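Long-range contact in putative branched chain amino acid ABC transporter, periplasmic amino acid-binding protein (Brucella ovis, PDB 4XFK), which probably binds branched-chain and related amino acids in the periplasm as the solute-binding component of an ABC-type amino-acid transport system: residues Q349-M354 against T381-D387. The protein carries 1 engineered substitution. Coordinates in Å, arbitrary orientation, origin at the centre of the assembly. Residue numbers count along the deposited sequence, not the author numbering.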
ATOM      1  N   GLN A 349       8.068   8.020   6.408  1.00  7.84           N
ATOM      2  CA  GLN A 349       6.693   7.560   6.298  1.00  6.98           C
ATOM      3  C   GLN A 349       5.821   8.734   5.850  1.00  6.87           C
ATOM      4  O   GLN A 349       5.831   9.793   6.481  1.00  7.56           O
ATOM      5  CB  GLN A 349       6.203   7.029   7.653  1.00  7.56           C
ATOM      6  CG  GLN A 349       4.731   6.673   7.686  1.00  7.57           C
ATOM      7  CD  GLN A 349       4.378   5.592   6.674  1.00  7.15           C
ATOM      8  OE1 GLN A 349       4.949   4.493   6.683  1.00  7.56           O
ATOM      9  NE2 GLN A 349       3.436   5.900   5.790  1.00  7.26           N
ATOM     10  N   ALA A 350       5.086   8.562   4.755  1.00  7.13           N
ATOM     11  CA  ALA A 350       4.197   9.620   4.281  1.00  7.84           C
ATOM     12  C   ALA A 350       3.012   9.821   5.224  1.00  7.26           C
ATOM     13  O   ALA A 350       2.563   8.879   5.896  1.00  7.55           O
ATOM     14  CB  ALA A 350       3.706   9.329   2.870  1.00  7.97           C
ATOM     15  N   LYS A 351       2.533  11.065   5.267  1.00  7.27           N
ATOM     16  CA  LYS A 351       1.392  11.482   6.077  1.00  7.69           C
ATOM     17  C   LYS A 351       0.231  11.799   5.142  1.00  7.12           C
ATOM     18  O   LYS A 351       0.376  12.608   4.224  1.00  7.58           O
ATOM     19  CB  LYS A 351       1.750  12.710   6.912  1.00  9.46           C
ATOM     20  CG  LYS A 351       0.628  13.143   7.835  1.00 11.91           C
ATOM     21  CD  LYS A 351       1.143  13.933   9.026  1.00 18.61           C
ATOM     22  CE  LYS A 351       1.468  15.349   8.661  1.00 21.98           C
ATOM     23  NZ  LYS A 351       1.802  16.095   9.910  1.00 22.66           N
ATOM     24  N   PHE A 352      -0.914  11.161   5.373  1.00  6.93           N
ATOM     25  CA  PHE A 352      -2.059  11.272   4.474  1.00  7.43           C
ATOM     26  C   PHE A 352      -3.304  10.776   5.201  1.00  8.13           C
ATOM     27  O   PHE A 352      -3.196  10.028   6.168  1.00  8.49           O
ATOM     28  CB  PHE A 352      -1.821  10.421   3.217  1.00  8.36           C
ATOM     29  CG  PHE A 352      -1.303   9.042   3.515  1.00  7.24           C
ATOM     30  CD1 PHE A 352      -2.170   8.042   3.954  1.00  8.53           C
ATOM     31  CD2 PHE A 352       0.046   8.751   3.400  1.00  7.73           C
ATOM     32  CE1 PHE A 352      -1.706   6.796   4.289  1.00  9.91           C
ATOM     33  CE2 PHE A 352       0.521   7.490   3.724  1.00  7.57           C
ATOM     34  CZ  PHE A 352      -0.359   6.508   4.164  1.00  8.80           C
ATOM     35  N   PRO A 353      -4.493  11.191   4.739  1.00  8.59           N
ATOM     36  CA  PRO A 353      -5.728  10.703   5.361  1.00  9.33           C
ATOM     37  C   PRO A 353      -6.026   9.235   5.055  1.00  8.27           C
ATOM     38  O   PRO A 353      -5.547   8.679   4.062  1.00  8.08           O
ATOM     39  CB  PRO A 353      -6.826  11.593   4.744  1.00 11.81           C
ATOM     40  CG  PRO A 353      -6.131  12.647   3.981  1.00 13.16           C
ATOM     41  CD  PRO A 353      -4.750  12.171   3.673  1.00 10.45           C
ATOM     42  N   MET A 354      -6.826   8.620   5.925  1.00  7.83           N
ATOM     43  CA  MET A 354      -7.313   7.259   5.741  1.00  7.64           C
ATOM     44  C   MET A 354      -8.833   7.241   5.801  1.00  7.50           C
ATOM     45  O   MET A 354      -9.444   7.942   6.601  1.00  9.72           O
ATOM     46  CB  MET A 354      -6.731   6.334   6.811  1.00  7.81           C
ATOM     47  CG  MET A 354      -5.240   6.060   6.641  1.00  7.27           C
ATOM     48  SD  MET A 354      -4.849   5.090   5.154  1.00  7.49           S
ATOM     49  CE  MET A 354      -5.395   3.467   5.680  1.00  7.95           C
ATOM     50  N   THR A 381      -7.861  12.260   9.528  1.00 10.42           N
ATOM     51  CA  THR A 381      -6.889  13.187   8.951  1.00 10.52           C
ATOM     52  C   THR A 381      -5.500  12.554   8.926  1.00 10.04           C
ATOM     53  O   THR A 381      -5.268  11.509   9.537  1.00 10.11           O
ATOM     54  CB  THR A 381      -6.787  14.487   9.772  1.00 11.39           C
ATOM     55  OG1 THR A 381      -6.270  14.171  11.067  1.00 12.47           O
ATOM     56  CG2 THR A 381      -8.141  15.163   9.905  1.00 12.84           C
ATOM     57  N   GLY A 382      -4.577  13.188   8.210  1.00  9.88           N
ATOM     58  CA  GLY A 382      -3.185  12.770   8.212  1.00  9.68           C
ATOM     59  C   GLY A 382      -2.617  12.674   9.622  1.00 10.23           C
ATOM     60  O   GLY A 382      -1.997  11.677   9.987  1.00 10.35           O
ATOM     61  N   ASP A 383      -2.859  13.695  10.439  1.00 11.38           N
ATOM     62  CA  ASP A 383      -2.379  13.662  11.818  1.00 14.10           C
ATOM     63  C   ASP A 383      -2.997  12.514  12.627  1.00 13.43           C
ATOM     64  O   ASP A 383      -2.335  11.904  13.469  1.00 13.74           O
ATOM     65  CB  ASP A 383      -2.628  15.004  12.508  1.00 16.77           C
ATOM     66  CG  ASP A 383      -1.678  16.089  12.031  1.00 21.26           C
ATOM     67  OD1 ASP A 383      -0.545  15.747  11.633  1.00 23.36           O
ATOM     68  OD2 ASP A 383      -2.058  17.280  12.055  1.00 25.04           O
ATOM     69  N   GLU A 384      -4.266  12.221  12.369  1.00 11.24           N
ATOM     70  CA  GLU A 384      -4.943  11.125  13.044  1.00 11.71           C
ATOM     71  C   GLU A 384      -4.485   9.757  12.546  1.00 11.98           C
ATOM     72  O   GLU A 384      -4.567   8.771  13.282  1.00 15.55           O
ATOM     73  CB  GLU A 384      -6.463  11.264  12.895  1.00 12.51           C
ATOM     74  CG  GLU A 384      -7.069  12.404  13.712  1.00 13.42           C
ATOM     75  CD  GLU A 384      -8.537  12.657  13.387  1.00 14.82           C
ATOM     76  OE1 GLU A 384      -8.963  12.330  12.266  1.00 13.89           O
ATOM     77  OE2 GLU A 384      -9.274  13.189  14.249  1.00 19.25           O
ATOM     78  N   SER A 385      -3.993   9.701  11.310  1.00  9.71           N
ATOM     79  CA  SER A 385      -3.694   8.422  10.660  1.00  8.48           C
ATOM     80  C   SER A 385      -2.260   7.936  10.841  1.00  8.80           C
ATOM     81  O   SER A 385      -2.024   6.743  11.064  1.00 10.14           O
ATOM     82  CB  SER A 385      -4.016   8.490   9.162  1.00  8.44           C
ATOM     83  OG  SER A 385      -5.389   8.745   8.939  1.00  9.98           O
ATOM     84  N   ILE A 386      -1.298   8.842  10.705  1.00  9.68           N
ATOM     85  CA  ILE A 386       0.098   8.421  10.713  1.00  9.23           C
ATOM     86  C   ILE A 386       0.493   7.819  12.066  1.00 10.26           C
ATOM     87  O   ILE A 386       0.068   8.299  13.121  1.00 11.62           O
ATOM     88  CB  ILE A 386       1.043   9.582  10.303  1.00  8.82           C
ATOM     89  CG1 ILE A 386       2.426   9.028   9.946  1.00  8.31           C
ATOM     90  CG2 ILE A 386       1.107  10.689  11.395  1.00 11.08           C
ATOM     91  CD1 ILE A 386       3.348  10.046   9.309  1.00  8.82           C
ATOM     92  N   ASP A 387       1.271   6.739  12.029  1.00  9.20           N
ATOM     93  CA  ASP A 387       1.692   6.069  13.254  1.00 10.13           C
ATOM     94  C   ASP A 387       2.841   6.840  13.893  1.00  9.83           C
ATOM     95  O   ASP A 387       3.502   7.630  13.224  1.00 10.36           O
ATOM     96  CB  ASP A 387       2.086   4.603  12.968  1.00 11.06           C
ATOM     97  CG  ASP A 387       3.172   4.461  11.894  1.00 12.54           C
ATOM     98  OD1 ASP A 387       3.078   5.107  10.827  1.00 12.45           O
ATOM     99  OD2 ASP A 387       4.114   3.668  12.112  1.00 14.57           O
TER
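The side chain of I386 lies across the backbone of Q349-K351, its CD1 3.7 Å from A350 O and 3.8 Å from Q349 O, and 3.9 Å from K351 CB. This is the hinge region of a two-lobed periplasmic binding protein. Strand 350-360 pairs antiparallel with strand 373-380 in the second lobe, and where that pairing ends the chain turns straight into the short helix 382-385, which sits against the start of strand 350-360. T381 is the N-cap and makes a capping box with E384: E384 N donates to T381 OG1 at 3.1 Å, and T381 N to E384 OE1 at 3.0 Å. With no side chain, G382 lets the helix settle close on F352, the two CA atoms 4.2 Å apart; a CB here would crowd K351 CG. The CA-to-CB bond of S385 points toward 349-354, with CB 3.5 Å from F352 O and OG donating to T381 O at 2.8 Å, back across the helical turn. Q349 OE1 accepts from R133 NE, at the end of the first-lobe sheet, and NE2 donates to S135 O; D387 OD1, 3.9 Å from Q349 CG, accepts from N137 ND2. Both segments are thus tied to the linker between strand 131-133 and helix 138-152, one of the crossings between the lobes. On the more open side, K351 runs past G382 O (CG 3.7 Å away) to a salt bridge with D383, NZ to OD1 at 2.9 Å. Next to this bridge, G382 CA makes a CA-H...O contact to F352 O at 3.4 Å.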